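Local coordinates for protein acyl-coa oxidase (Arabidopsis thaliana, PDB 1W07) that oxidises long- and medium-chain acyl-CoAs to 2-trans-enoyl-CoAs with FAD and molecular oxygen, releasing hydrogen peroxide in peroxisomal beta-oxidation, at residues V182-V187 with R209-H214; L101-F106 with N127-I132; P218-G223 with L242-V247. The protein carries 1 engineered substitution. All coordinates share one frame; numbering follows the deposited sequence.

Contact 1. Residues V182-V187 with R209-H214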
ATOM      1  N   VAL B 182      25.541 -13.254   8.496  1.00 20.96           N
ATOM      2  CA  VAL B 182      25.623 -14.703   8.579  1.00 18.64           C
ATOM      3  C   VAL B 182      26.499 -15.478   7.613  1.00 21.65           C
ATOM      4  O   VAL B 182      27.364 -16.238   8.046  1.00 21.09           O
ATOM      5  CB  VAL B 182      24.210 -15.308   8.523  1.00 17.90           C
ATOM      6  CG1 VAL B 182      24.260 -16.847   8.720  1.00 17.99           C
ATOM      7  CG2 VAL B 182      23.354 -14.629   9.580  1.00 11.41           C
ATOM      8  N   SER B 183      26.262 -15.306   6.315  1.00 19.10           N
ATOM      9  CA  SER B 183      26.998 -16.056   5.317  1.00 18.94           C
ATOM     10  C   SER B 183      28.505 -16.024   5.462  1.00 19.87           C
ATOM     11  O   SER B 183      29.103 -14.978   5.735  1.00 22.36           O
ATOM     12  CB  SER B 183      26.610 -15.601   3.914  1.00 15.30           C
ATOM     13  OG  SER B 183      25.283 -16.004   3.606  1.00 23.52           O
ATOM     14  N   THR B 184      29.118 -17.189   5.288  1.00 21.24           N
ATOM     15  CA  THR B 184      30.569 -17.306   5.364  1.00 21.46           C
ATOM     16  C   THR B 184      31.104 -17.319   3.936  1.00 22.58           C
ATOM     17  O   THR B 184      32.253 -16.960   3.695  1.00 23.27           O
ATOM     18  CB  THR B 184      31.012 -18.619   6.060  1.00 23.43           C
ATOM     19  OG1 THR B 184      30.530 -19.752   5.322  1.00 23.34           O
ATOM     20  CG2 THR B 184      30.478 -18.673   7.481  1.00 21.95           C
ATOM     21  N   HIS B 185      30.244 -17.725   3.001  1.00 22.88           N
ATOM     22  CA  HIS B 185      30.591 -17.812   1.590  1.00 25.28           C
ATOM     23  C   HIS B 185      29.477 -17.196   0.742  1.00 27.04           C
ATOM     24  O   HIS B 185      28.376 -16.914   1.229  1.00 26.70           O
ATOM     25  CB  HIS B 185      30.772 -19.282   1.153  1.00 27.14           C
ATOM     26  CG  HIS B 185      31.957 -19.969   1.762  1.00 26.09           C
ATOM     27  ND1 HIS B 185      32.040 -20.270   3.103  1.00 25.96           N
ATOM     28  CD2 HIS B 185      33.117 -20.399   1.207  1.00 24.74           C
ATOM     29  CE1 HIS B 185      33.203 -20.850   3.350  1.00 28.18           C
ATOM     30  NE2 HIS B 185      33.873 -20.940   2.215  1.00 25.43           N
ATOM     31  N   ALA B 186      29.761 -17.011  -0.538  1.00 25.13           N
ATOM     32  CA  ALA B 186      28.753 -16.460  -1.421  1.00 25.50           C
ATOM     33  C   ALA B 186      29.066 -16.636  -2.886  1.00 24.11           C
ATOM     34  O   ALA B 186      30.228 -16.721  -3.288  1.00 22.66           O
ATOM     35  CB  ALA B 186      28.564 -14.982  -1.129  1.00 24.90           C
ATOM     36  N   VAL B 187      28.015 -16.718  -3.687  1.00 21.77           N
ATOM     37  CA  VAL B 187      28.219 -16.790  -5.117  1.00 23.38           C
ATOM     38  C   VAL B 187      28.197 -15.330  -5.573  1.00 23.03           C
ATOM     39  O   VAL B 187      27.150 -14.672  -5.522  1.00 21.52           O
ATOM     40  CB  VAL B 187      27.099 -17.573  -5.824  1.00 23.34           C
ATOM     41  CG1 VAL B 187      27.236 -17.417  -7.336  1.00 22.20           C
ATOM     42  CG2 VAL B 187      27.192 -19.039  -5.452  1.00 24.66           C
ATOM     43  N   ARG B 209      33.779 -14.936   5.312  1.00 22.45           N
ATOM     44  CA  ARG B 209      34.175 -14.996   6.706  1.00 23.74           C
ATOM     45  C   ARG B 209      34.867 -16.298   7.076  1.00 24.22           C
ATOM     46  O   ARG B 209      34.610 -17.356   6.500  1.00 21.21           O
ATOM     47  CB  ARG B 209      32.955 -14.837   7.616  1.00 22.84           C
ATOM     48  CG  ARG B 209      32.208 -13.517   7.480  1.00 22.80           C
ATOM     49  CD  ARG B 209      30.934 -13.544   8.327  1.00 23.61           C
ATOM     50  NE  ARG B 209      30.094 -12.370   8.104  1.00 25.59           N
ATOM     51  CZ  ARG B 209      30.268 -11.191   8.687  1.00 30.23           C
ATOM     52  NH1 ARG B 209      31.260 -11.006   9.553  1.00 32.17           N
ATOM     53  NH2 ARG B 209      29.444 -10.190   8.399  1.00 31.52           N
ATOM     54  N   SER B 210      35.734 -16.212   8.073  1.00 24.80           N
ATOM     55  CA  SER B 210      36.462 -17.366   8.563  1.00 26.12           C
ATOM     56  C   SER B 210      35.504 -18.354   9.203  1.00 26.04           C
ATOM     57  O   SER B 210      34.552 -17.958   9.865  1.00 25.26           O
ATOM     58  CB  SER B 210      37.503 -16.915   9.584  1.00 28.06           C
ATOM     59  OG  SER B 210      37.759 -17.943  10.514  1.00 30.75           O
ATOM     60  N   LEU B 211      35.769 -19.642   9.008  1.00 27.12           N
ATOM     61  CA  LEU B 211      34.933 -20.680   9.591  1.00 28.38           C
ATOM     62  C   LEU B 211      35.357 -20.996  11.026  1.00 30.15           C
ATOM     63  O   LEU B 211      34.841 -21.932  11.632  1.00 28.72           O
ATOM     64  CB  LEU B 211      34.998 -21.955   8.743  1.00 31.19           C
ATOM     65  CG  LEU B 211      34.469 -21.841   7.308  1.00 36.19           C
ATOM     66  CD1 LEU B 211      34.756 -23.134   6.558  1.00 34.53           C
ATOM     67  CD2 LEU B 211      32.970 -21.542   7.322  1.00 34.39           C
ATOM     68  N   GLU B 212      36.294 -20.225  11.577  1.00 31.57           N
ATOM     69  CA  GLU B 212      36.730 -20.478  12.947  1.00 33.23           C
ATOM     70  C   GLU B 212      36.226 -19.432  13.941  1.00 31.10           C
ATOM     71  O   GLU B 212      35.862 -19.762  15.069  1.00 32.94           O
ATOM     72  CB  GLU B 212      38.258 -20.582  13.024  1.00 36.78           C
ATOM     73  CG  GLU B 212      38.987 -19.273  12.845  1.00 42.48           C
ATOM     74  CD  GLU B 212      40.412 -19.339  13.346  1.00 45.76           C
ATOM     75  OE1 GLU B 212      40.609 -19.591  14.557  1.00 46.72           O
ATOM     76  OE2 GLU B 212      41.336 -19.139  12.532  1.00 47.50           O
ATOM     77  N   ASP B 213      36.197 -18.171  13.528  1.00 32.71           N
ATOM     78  CA  ASP B 213      35.720 -17.111  14.405  1.00 31.53           C
ATOM     79  C   ASP B 213      34.778 -16.109  13.710  1.00 30.29           C
ATOM     80  O   ASP B 213      34.482 -15.052  14.260  1.00 31.53           O
ATOM     81  CB  ASP B 213      36.910 -16.378  15.039  1.00 29.60           C
ATOM     82  CG  ASP B 213      37.800 -15.723  14.014  1.00 33.56           C
ATOM     83  OD1 ASP B 213      37.424 -15.706  12.818  1.00 32.94           O
ATOM     84  OD2 ASP B 213      38.876 -15.218  14.397  1.00 33.09           O
ATOM     85  N   HIS B 214      34.320 -16.447  12.505  1.00 29.03           N
ATOM     86  CA  HIS B 214      33.392 -15.610  11.750  1.00 25.51           C
ATOM     87  C   HIS B 214      33.943 -14.235  11.341  1.00 29.72           C
ATOM     88  O   HIS B 214      33.208 -13.391  10.818  1.00 23.95           O
ATOM     89  CB  HIS B 214      32.107 -15.408  12.558  1.00 25.23           C
ATOM     90  CG  HIS B 214      30.866 -15.319  11.717  1.00 26.44           C
ATOM     91  ND1 HIS B 214      30.493 -16.308  10.833  1.00 20.29           N
ATOM     92  CD2 HIS B 214      29.888 -14.385  11.667  1.00 22.24           C
ATOM     93  CE1 HIS B 214      29.338 -15.987  10.274  1.00 22.37           C
ATOM     94  NE2 HIS B 214      28.947 -14.825  10.766  1.00 23.12           N
TER
HETATM   95  O   HOH W   1      28.733 -12.386   6.059  1.00 21.12           O
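The imidazole of H214 carries R209 on one face, the CD methylene sitting 3.4 Å above the plane and over the ring centre, while its edge is turned to the backbone of V182. There the CE1 corner comes within 3.0 Å of V182 O, a close approach of a ring carbon, while NE2 is hydrogen-bonded to K181 O. H214 is also stacked with Y647 of the second subunit, so a flat, polar-edged side chain suits this place between loop and interface. The guanidinium of R209 has S183 O and H214 O at its edge, in plane. Its chain runs extended from CG to NE beside S183 O, and NH1 gives a weak bond to H214 O within its own loop. A water donates to S183 O and accepts from R209 NE, bridging the two segments. The third flat group, the H185 ring, meets T184 OG1 at its edge; T184 OG1 and H185 ND1 are hydrogen-bonded at 2.7 Å, and either could be the donor.

All this belongs to the middle, beta-rich domain of the acyl-CoA dehydrogenase fold, where the lead-in to strand 185-194 lies against the loop leaving strand 197-207, its antiparallel neighbour. The backbones are joined by R209 N to T184 O at 3.0 Å, a nearly straight bond (166°) on a carbonyl lone pair.

T184 does double duty. Its OG1, in the crowded position between backbone N and carbonyl carbon (chi1 61°), also bonds to I132 N, whereas CG2 beside the backbone N reaches the H214 edge. L211 crosses T184 at about a right angle and lays CD2 3.6 Å from T184 OG1, with the same methyl at the H185 edge. Beyond it, S210 OG accepts from E212 N at 2.9 Å, an ST turn.

Contact 2. Residues L101-F106 with N127-I132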
ATOM      1  N   LEU B 101      17.869 -17.860   1.637  1.00 18.57           N
ATOM      2  CA  LEU B 101      18.757 -17.617   0.506  1.00 18.89           C
ATOM      3  C   LEU B 101      19.750 -18.749   0.309  1.00 20.94           C
ATOM      4  O   LEU B 101      20.125 -19.062  -0.820  1.00 22.39           O
ATOM      5  CB  LEU B 101      19.498 -16.288   0.674  1.00 19.20           C
ATOM      6  CG  LEU B 101      18.724 -15.005   0.351  1.00 17.65           C
ATOM      7  CD1 LEU B 101      18.190 -15.084  -1.069  1.00 17.45           C
ATOM      8  CD2 LEU B 101      17.574 -14.802   1.326  1.00 19.44           C
ATOM      9  N   HIS B 102      20.178 -19.358   1.407  1.00 19.99           N
ATOM     10  CA  HIS B 102      21.103 -20.475   1.351  1.00 20.62           C
ATOM     11  C   HIS B 102      20.496 -21.606   0.512  1.00 22.01           C
ATOM     12  O   HIS B 102      21.108 -22.078  -0.444  1.00 19.41           O
ATOM     13  CB  HIS B 102      21.376 -20.989   2.757  1.00 20.93           C
ATOM     14  CG  HIS B 102      22.293 -22.165   2.798  1.00 20.81           C
ATOM     15  ND1 HIS B 102      23.653 -22.053   2.605  1.00 18.05           N
ATOM     16  CD2 HIS B 102      22.046 -23.483   2.991  1.00 21.91           C
ATOM     17  CE1 HIS B 102      24.206 -23.251   2.686  1.00 21.89           C
ATOM     18  NE2 HIS B 102      23.253 -24.138   2.918  1.00 18.81           N
ATOM     19  N   TRP B 103      19.286 -22.032   0.878  1.00 23.99           N
ATOM     20  CA  TRP B 103      18.579 -23.107   0.180  1.00 23.85           C
ATOM     21  C   TRP B 103      17.881 -22.654  -1.107  1.00 24.99           C
ATOM     22  O   TRP B 103      17.759 -23.423  -2.063  1.00 25.89           O
ATOM     23  CB  TRP B 103      17.521 -23.728   1.100  1.00 24.47           C
ATOM     24  CG  TRP B 103      18.061 -24.453   2.304  1.00 22.50           C
ATOM     25  CD1 TRP B 103      17.638 -24.320   3.595  1.00 23.44           C
ATOM     26  CD2 TRP B 103      19.101 -25.435   2.322  1.00 26.11           C
ATOM     27  NE1 TRP B 103      18.350 -25.155   4.416  1.00 27.56           N
ATOM     28  CE2 TRP B 103      19.255 -25.856   3.662  1.00 29.37           C
ATOM     29  CE3 TRP B 103      19.920 -26.003   1.336  1.00 29.83           C
ATOM     30  CZ2 TRP B 103      20.192 -26.824   4.042  1.00 29.53           C
ATOM     31  CZ3 TRP B 103      20.856 -26.965   1.713  1.00 31.61           C
ATOM     32  CH2 TRP B 103      20.982 -27.365   3.058  1.00 28.36           C
ATOM     33  N   GLY B 104      17.419 -21.409  -1.125  1.00 23.45           N
ATOM     34  CA  GLY B 104      16.704 -20.913  -2.284  1.00 21.56           C
ATOM     35  C   GLY B 104      17.497 -20.321  -3.432  1.00 21.77           C
ATOM     36  O   GLY B 104      17.002 -20.284  -4.561  1.00 21.68           O
ATOM     37  N   MET B 105      18.717 -19.870  -3.164  1.00 22.85           N
ATOM     38  CA  MET B 105      19.538 -19.256  -4.209  1.00 23.98           C
ATOM     39  C   MET B 105      20.976 -19.765  -4.295  1.00 22.79           C
ATOM     40  O   MET B 105      21.448 -20.145  -5.373  1.00 21.67           O
ATOM     41  CB  MET B 105      19.561 -17.734  -4.017  1.00 23.88           C
ATOM     42  CG  MET B 105      18.196 -17.059  -4.159  1.00 22.66           C
ATOM     43  SD  MET B 105      17.431 -17.270  -5.787  1.00 33.60           S
ATOM     44  CE  MET B 105      18.049 -15.770  -6.643  1.00 26.80           C
ATOM     45  N   PHE B 106      21.674 -19.757  -3.165  1.00 21.75           N
ATOM     46  CA  PHE B 106      23.061 -20.200  -3.123  1.00 20.42           C
ATOM     47  C   PHE B 106      23.198 -21.620  -3.667  1.00 23.90           C
ATOM     48  O   PHE B 106      24.000 -21.864  -4.567  1.00 22.77           O
ATOM     49  CB  PHE B 106      23.581 -20.132  -1.688  1.00 20.47           C
ATOM     50  CG  PHE B 106      25.015 -20.542  -1.545  1.00 18.83           C
ATOM     51  CD1 PHE B 106      26.026 -19.784  -2.132  1.00 16.44           C
ATOM     52  CD2 PHE B 106      25.359 -21.677  -0.819  1.00 22.18           C
ATOM     53  CE1 PHE B 106      27.354 -20.143  -1.998  1.00 21.48           C
ATOM     54  CE2 PHE B 106      26.696 -22.050  -0.677  1.00 22.25           C
ATOM     55  CZ  PHE B 106      27.696 -21.278  -1.268  1.00 21.69           C
ATOM     56  N   ASN B 127      24.967 -28.457   1.784  1.00 30.88           N
ATOM     57  CA  ASN B 127      23.884 -29.315   2.239  1.00 31.28           C
ATOM     58  C   ASN B 127      24.032 -29.718   3.697  1.00 30.10           C
ATOM     59  O   ASN B 127      23.040 -29.962   4.370  1.00 27.85           O
ATOM     60  CB  ASN B 127      23.776 -30.549   1.353  1.00 32.45           C
ATOM     61  CG  ASN B 127      23.301 -30.210  -0.040  1.00 37.96           C
ATOM     62  OD1 ASN B 127      22.553 -29.251  -0.230  1.00 38.19           O
ATOM     63  ND2 ASN B 127      23.716 -31.000  -1.021  1.00 40.33           N
ATOM     64  N   LYS B 128      25.267 -29.783   4.182  1.00 29.64           N
ATOM     65  CA  LYS B 128      25.518 -30.145   5.576  1.00 32.70           C
ATOM     66  C   LYS B 128      25.617 -28.872   6.409  1.00 32.98           C
ATOM     67  O   LYS B 128      25.662 -28.910   7.637  1.00 32.39           O
ATOM     68  CB  LYS B 128      26.809 -30.954   5.691  1.00 33.34           C
ATOM     69  N   MET B 129      25.650 -27.739   5.718  1.00 32.06           N
ATOM     70  CA  MET B 129      25.737 -26.436   6.363  1.00 32.97           C
ATOM     71  C   MET B 129      27.101 -26.189   7.020  1.00 31.70           C
ATOM     72  O   MET B 129      27.185 -25.467   8.015  1.00 30.53           O
ATOM     73  CB  MET B 129      24.633 -26.291   7.417  1.00 37.08           C
ATOM     74  CG  MET B 129      23.213 -26.542   6.903  1.00 43.00           C
ATOM     75  SD  MET B 129      22.379 -25.079   6.255  1.00 48.48           S
ATOM     76  CE  MET B 129      22.641 -23.964   7.567  1.00 43.71           C
ATOM     77  N   GLN B 130      28.160 -26.784   6.468  1.00 29.14           N
ATOM     78  CA  GLN B 130      29.506 -26.577   6.992  1.00 27.48           C
ATOM     79  C   GLN B 130      29.915 -25.180   6.539  1.00 25.69           C
ATOM     80  O   GLN B 130      30.935 -24.629   6.964  1.00 21.63           O
ATOM     81  CB  GLN B 130      30.477 -27.627   6.444  1.00 32.29           C
ATOM     82  CG  GLN B 130      30.100 -29.061   6.789  1.00 34.85           C
ATOM     83  CD  GLN B 130      31.123 -30.059   6.294  1.00 36.57           C
ATOM     84  OE1 GLN B 130      32.256 -30.091   6.775  1.00 37.59           O
ATOM     85  NE2 GLN B 130      30.734 -30.873   5.320  1.00 37.03           N
ATOM     86  N   ILE B 131      29.093 -24.624   5.654  1.00 23.98           N
ATOM     87  CA  ILE B 131      29.263 -23.266   5.150  1.00 25.72           C
ATOM     88  C   ILE B 131      27.852 -22.707   4.936  1.00 24.39           C
ATOM     89  O   ILE B 131      26.894 -23.465   4.772  1.00 22.62           O
ATOM     90  CB  ILE B 131      30.015 -23.217   3.808  1.00 26.30           C
ATOM     91  CG1 ILE B 131      29.191 -23.905   2.725  1.00 27.48           C
ATOM     92  CG2 ILE B 131      31.378 -23.880   3.953  1.00 32.17           C
ATOM     93  CD1 ILE B 131      29.715 -23.665   1.328  1.00 22.63           C
ATOM     94  N   ILE B 132      27.730 -21.385   4.960  1.00 23.12           N
ATOM     95  CA  ILE B 132      26.449 -20.724   4.758  1.00 21.19           C
ATOM     96  C   ILE B 132      26.656 -19.716   3.636  1.00 18.97           C
ATOM     97  O   ILE B 132      27.491 -18.815   3.735  1.00 18.59           O
ATOM     98  CB  ILE B 132      25.965 -20.017   6.061  1.00 23.50           C
ATOM     99  CG1 ILE B 132      25.671 -21.066   7.133  1.00 23.03           C
ATOM    100  CG2 ILE B 132      24.701 -19.211   5.792  1.00 23.25           C
ATOM    101  CD1 ILE B 132      25.307 -20.484   8.485  1.00 25.36           C
TER
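N127, near the C-terminal end of helix 116-128, sets its amide edge to edge with the W103 indole. OD1 stands 3.4 Å from W103 CZ3, near the ring plane, and the amide and ring planes lie only 19° apart, so the carbonyl oxygen meets the rim of the indole, where ring hydrogens carry slight positive charge. The N127 backbone passes along the same rim, its CA at the edge of the ring.

At M129 the helix ends. Its positive phi (70°) makes it the C-prime residue of a Schellman motif, with Q130 N bonded to L125 O and M129 N to A126 O. The flexible thioether, bent at both chi2 and chi3, then curls back toward helix 98-113 and brings SD to two aromatic rings at once: 3.6 Å from W103 CZ2 and 3.6 Å from H102 NE2, obliquely to both. This is a Met-aromatic contact. Those rings are themselves packed together, H102 CD2 lying over the centre of the W103 ring. Both helices belong to the alpha-helical N-terminal domain; helix 98-113 also carries L101, which touches the FAD, and V654 of the second subunit packs on M129.

I131 offers its backbone and its side chain to different residues. Its O faces H102 CE1 at 3.4 Å and is buried without a hydrogen-bond partner, while CD1 meets the edge of the F106 ring, 4.0 Å from CE2. F106, like H102, has CG anti to the backbone N, so both rings reach across from one side of the helix. I132 presents its CA to H102 ND1. Histidine suits this buried place because its two ring nitrogens, on either side of CE1, can meet a carbonyl (NE2 to A126 O) and an amide N-H (ND1 to G133 N), which fixes the ring's rotation.

Contact 3. Residues P218-G223 with L242-V247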
ATOM      1  N   PRO B 218      40.543 -11.184   4.843  1.00 31.57           N
ATOM      2  CA  PRO B 218      41.309 -10.030   4.380  1.00 29.01           C
ATOM      3  C   PRO B 218      40.725  -9.357   3.135  1.00 25.47           C
ATOM      4  O   PRO B 218      40.338 -10.035   2.182  1.00 25.47           O
ATOM      5  CB  PRO B 218      42.690 -10.631   4.114  1.00 31.19           C
ATOM      6  CG  PRO B 218      42.794 -11.667   5.194  1.00 31.22           C
ATOM      7  CD  PRO B 218      41.436 -12.331   5.109  1.00 32.06           C
ATOM      8  N   ASN B 219      40.655  -8.029   3.166  1.00 23.00           N
ATOM      9  CA  ASN B 219      40.152  -7.226   2.052  1.00 25.54           C
ATOM     10  C   ASN B 219      38.645  -7.328   1.809  1.00 25.96           C
ATOM     11  O   ASN B 219      38.131  -6.884   0.775  1.00 24.37           O
ATOM     12  CB  ASN B 219      40.916  -7.581   0.780  1.00 24.90           C
ATOM     13  CG  ASN B 219      42.404  -7.303   0.910  1.00 29.36           C
ATOM     14  OD1 ASN B 219      42.802  -6.255   1.421  1.00 28.09           O
ATOM     15  ND2 ASN B 219      43.228  -8.236   0.452  1.00 31.25           N
ATOM     16  N   ILE B 220      37.932  -7.899   2.771  1.00 24.46           N
ATOM     17  CA  ILE B 220      36.490  -8.045   2.669  1.00 23.45           C
ATOM     18  C   ILE B 220      35.791  -7.037   3.570  1.00 23.61           C
ATOM     19  O   ILE B 220      36.028  -7.006   4.772  1.00 24.53           O
ATOM     20  CB  ILE B 220      36.040  -9.470   3.084  1.00 25.01           C
ATOM     21  CG1 ILE B 220      36.571 -10.502   2.088  1.00 23.86           C
ATOM     22  CG2 ILE B 220      34.509  -9.542   3.160  1.00 21.87           C
ATOM     23  CD1 ILE B 220      35.953 -10.400   0.705  1.00 26.29           C
ATOM     24  N   THR B 221      34.933  -6.214   2.972  1.00 24.05           N
ATOM     25  CA  THR B 221      34.149  -5.223   3.709  1.00 22.20           C
ATOM     26  C   THR B 221      32.694  -5.673   3.582  1.00 21.31           C
ATOM     27  O   THR B 221      32.140  -5.674   2.483  1.00 19.52           O
ATOM     28  CB  THR B 221      34.312  -3.826   3.102  1.00 23.95           C
ATOM     29  OG1 THR B 221      35.679  -3.417   3.206  1.00 25.74           O
ATOM     30  CG2 THR B 221      33.440  -2.813   3.827  1.00 23.96           C
ATOM     31  N   VAL B 222      32.092  -6.071   4.700  1.00 17.18           N
ATOM     32  CA  VAL B 222      30.712  -6.550   4.695  1.00 18.66           C
ATOM     33  C   VAL B 222      29.909  -6.025   5.886  1.00 19.75           C
ATOM     34  O   VAL B 222      30.456  -5.772   6.958  1.00 21.49           O
ATOM     35  CB  VAL B 222      30.669  -8.109   4.679  1.00 18.65           C
ATOM     36  CG1 VAL B 222      31.349  -8.669   5.933  1.00 20.07           C
ATOM     37  CG2 VAL B 222      29.233  -8.603   4.579  1.00 17.18           C
ATOM     38  N   GLY B 223      28.603  -5.859   5.693  1.00 18.80           N
ATOM     39  CA  GLY B 223      27.759  -5.363   6.764  1.00 15.67           C
ATOM     40  C   GLY B 223      26.301  -5.376   6.350  1.00 16.42           C
ATOM     41  O   GLY B 223      25.975  -5.800   5.239  1.00 13.42           O
ATOM     42  N   LEU B 242      28.631  -5.490   0.326  1.00 19.58           N
ATOM     43  CA  LEU B 242      29.897  -6.208   0.253  1.00 21.45           C
ATOM     44  C   LEU B 242      30.809  -5.558  -0.763  1.00 20.48           C
ATOM     45  O   LEU B 242      30.407  -5.318  -1.899  1.00 23.51           O
ATOM     46  CB  LEU B 242      29.649  -7.665  -0.145  1.00 21.14           C
ATOM     47  CG  LEU B 242      30.857  -8.568  -0.460  1.00 23.14           C
ATOM     48  CD1 LEU B 242      31.769  -8.662   0.747  1.00 23.62           C
ATOM     49  CD2 LEU B 242      30.359  -9.950  -0.851  1.00 22.39           C
ATOM     50  N   MET B 243      32.038  -5.278  -0.350  1.00 22.89           N
ATOM     51  CA  MET B 243      33.022  -4.660  -1.230  1.00 22.60           C
ATOM     52  C   MET B 243      34.287  -5.526  -1.190  1.00 23.29           C
ATOM     53  O   MET B 243      34.633  -6.082  -0.148  1.00 21.75           O
ATOM     54  CB  MET B 243      33.361  -3.230  -0.764  1.00 23.37           C
ATOM     55  CG  MET B 243      32.186  -2.223  -0.733  1.00 27.82           C
ATOM     56  SD  MET B 243      32.698  -0.463  -0.638  1.00 37.85           S
ATOM     57  CE  MET B 243      33.491  -0.409   0.951  1.00 33.13           C
ATOM     58  N   PHE B 244      34.963  -5.654  -2.327  1.00 25.26           N
ATOM     59  CA  PHE B 244      36.188  -6.433  -2.393  1.00 23.97           C
ATOM     60  C   PHE B 244      37.352  -5.519  -2.760  1.00 24.27           C
ATOM     61  O   PHE B 244      37.256  -4.749  -3.716  1.00 24.29           O
ATOM     62  CB  PHE B 244      36.087  -7.536  -3.447  1.00 19.46           C
ATOM     63  CG  PHE B 244      34.814  -8.322  -3.390  1.00 20.35           C
ATOM     64  CD1 PHE B 244      33.664  -7.855  -4.018  1.00 20.65           C
ATOM     65  CD2 PHE B 244      34.767  -9.541  -2.729  1.00 20.82           C
ATOM     66  CE1 PHE B 244      32.487  -8.587  -3.994  1.00 22.15           C
ATOM     67  CE2 PHE B 244      33.594 -10.286  -2.700  1.00 22.15           C
ATOM     68  CZ  PHE B 244      32.454  -9.809  -3.333  1.00 21.02           C
ATOM     69  N   ASP B 245      38.439  -5.582  -1.996  1.00 26.84           N
ATOM     70  CA  ASP B 245      39.620  -4.774  -2.302  1.00 27.10           C
ATOM     71  C   ASP B 245      40.628  -5.746  -2.911  1.00 26.71           C
ATOM     72  O   ASP B 245      41.513  -6.248  -2.225  1.00 28.32           O
ATOM     73  CB  ASP B 245      40.210  -4.135  -1.038  1.00 26.02           C
ATOM     74  CG  ASP B 245      41.331  -3.150  -1.354  1.00 29.95           C
ATOM     75  OD1 ASP B 245      41.798  -3.150  -2.509  1.00 25.12           O
ATOM     76  OD2 ASP B 245      41.745  -2.375  -0.462  1.00 28.93           O
ATOM     77  N   HIS B 246      40.469  -6.023  -4.200  1.00 28.45           N
ATOM     78  CA  HIS B 246      41.348  -6.944  -4.910  1.00 29.09           C
ATOM     79  C   HIS B 246      41.444  -8.300  -4.207  1.00 30.67           C
ATOM     80  O   HIS B 246      42.540  -8.811  -3.959  1.00 32.97           O
ATOM     81  CB  HIS B 246      42.739  -6.321  -5.059  1.00 27.75           C
ATOM     82  CG  HIS B 246      42.739  -5.035  -5.825  1.00 26.98           C
ATOM     83  ND1 HIS B 246      42.458  -4.973  -7.173  1.00 26.54           N
ATOM     84  CD2 HIS B 246      42.953  -3.759  -5.426  1.00 26.00           C
ATOM     85  CE1 HIS B 246      42.494  -3.713  -7.569  1.00 25.96           C
ATOM     86  NE2 HIS B 246      42.794  -2.958  -6.529  1.00 25.74           N
ATOM     87  N   VAL B 247      40.291  -8.878  -3.889  1.00 28.69           N
ATOM     88  CA  VAL B 247      40.240 -10.180  -3.239  1.00 27.83           C
ATOM     89  C   VAL B 247      40.647 -11.248  -4.247  1.00 28.30           C
ATOM     90  O   VAL B 247      40.304 -11.160  -5.426  1.00 29.77           O
ATOM     91  CB  VAL B 247      38.812 -10.488  -2.709  1.00 27.75           C
ATOM     92  CG1 VAL B 247      38.719 -11.939  -2.257  1.00 27.65           C
ATOM     93  CG2 VAL B 247      38.484  -9.563  -1.553  1.00 24.09           C
TER
HETATM   94  O   HOH W   2      41.783  -3.734   1.697  1.00 37.15           O
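Strands 220-223 and 242-244 run antiparallel, their axes 4.8 Å apart and directed at 176°, with T221 and M243 as the hydrogen-bonded pair: T221 N to M243 O at 3.1 Å and M243 N to T221 O at 2.9 Å. D245 N adds a bond to N219 O just past the strand ends.

I220, V222, L242 and F244 make one apolar face. I220 CD1 is squeezed against V247 CG2 at 3.5 Å, tighter than usual van der Waals contact, and also meets F244 CD2, obliquely to the ring. I220 CG2 and V222 CB touch L242 CD1, a methyl that also overlies the rim of the F244 ring. On the other face T221 CG2 and M243 CE meet at 3.7 Å, the two side chains lying alongside. M243 packs there on F630 of the second subunit. At the exposed end a water donates to N219 OD1 and D245 OD2, linking an amide and a carboxylate that suit solvent. N219 takes positive phi (71°), which asparagine tolerates well among non-glycine residues.

The pairing joins central strand 240-244 to 220-224, the outer strand within the chain, of a small three-stranded antiparallel sheet in the middle domain of the acyl-CoA dehydrogenase fold.

Contact 2 comes first in sequence, then contact 1, then contact 3, with no overlap. Contact 2 lies in the helical N-terminal domain, contacts 1 and 3 in the beta-rich middle domain. Contact 1 sits between the others, its centre 12 Å from each, while contacts 2 and 3 are 21 Å apart and do not touch. I132 O probably accepts hydrogen bonds from T184 N and H185 N, tying the segment that follows helix 116-128 to the start of strand 185-194; R209 NH2 packs on V222 CG1 toward contact 3. All three touch the second subunit, so this flank of the domain pair is also part of the dimer interface.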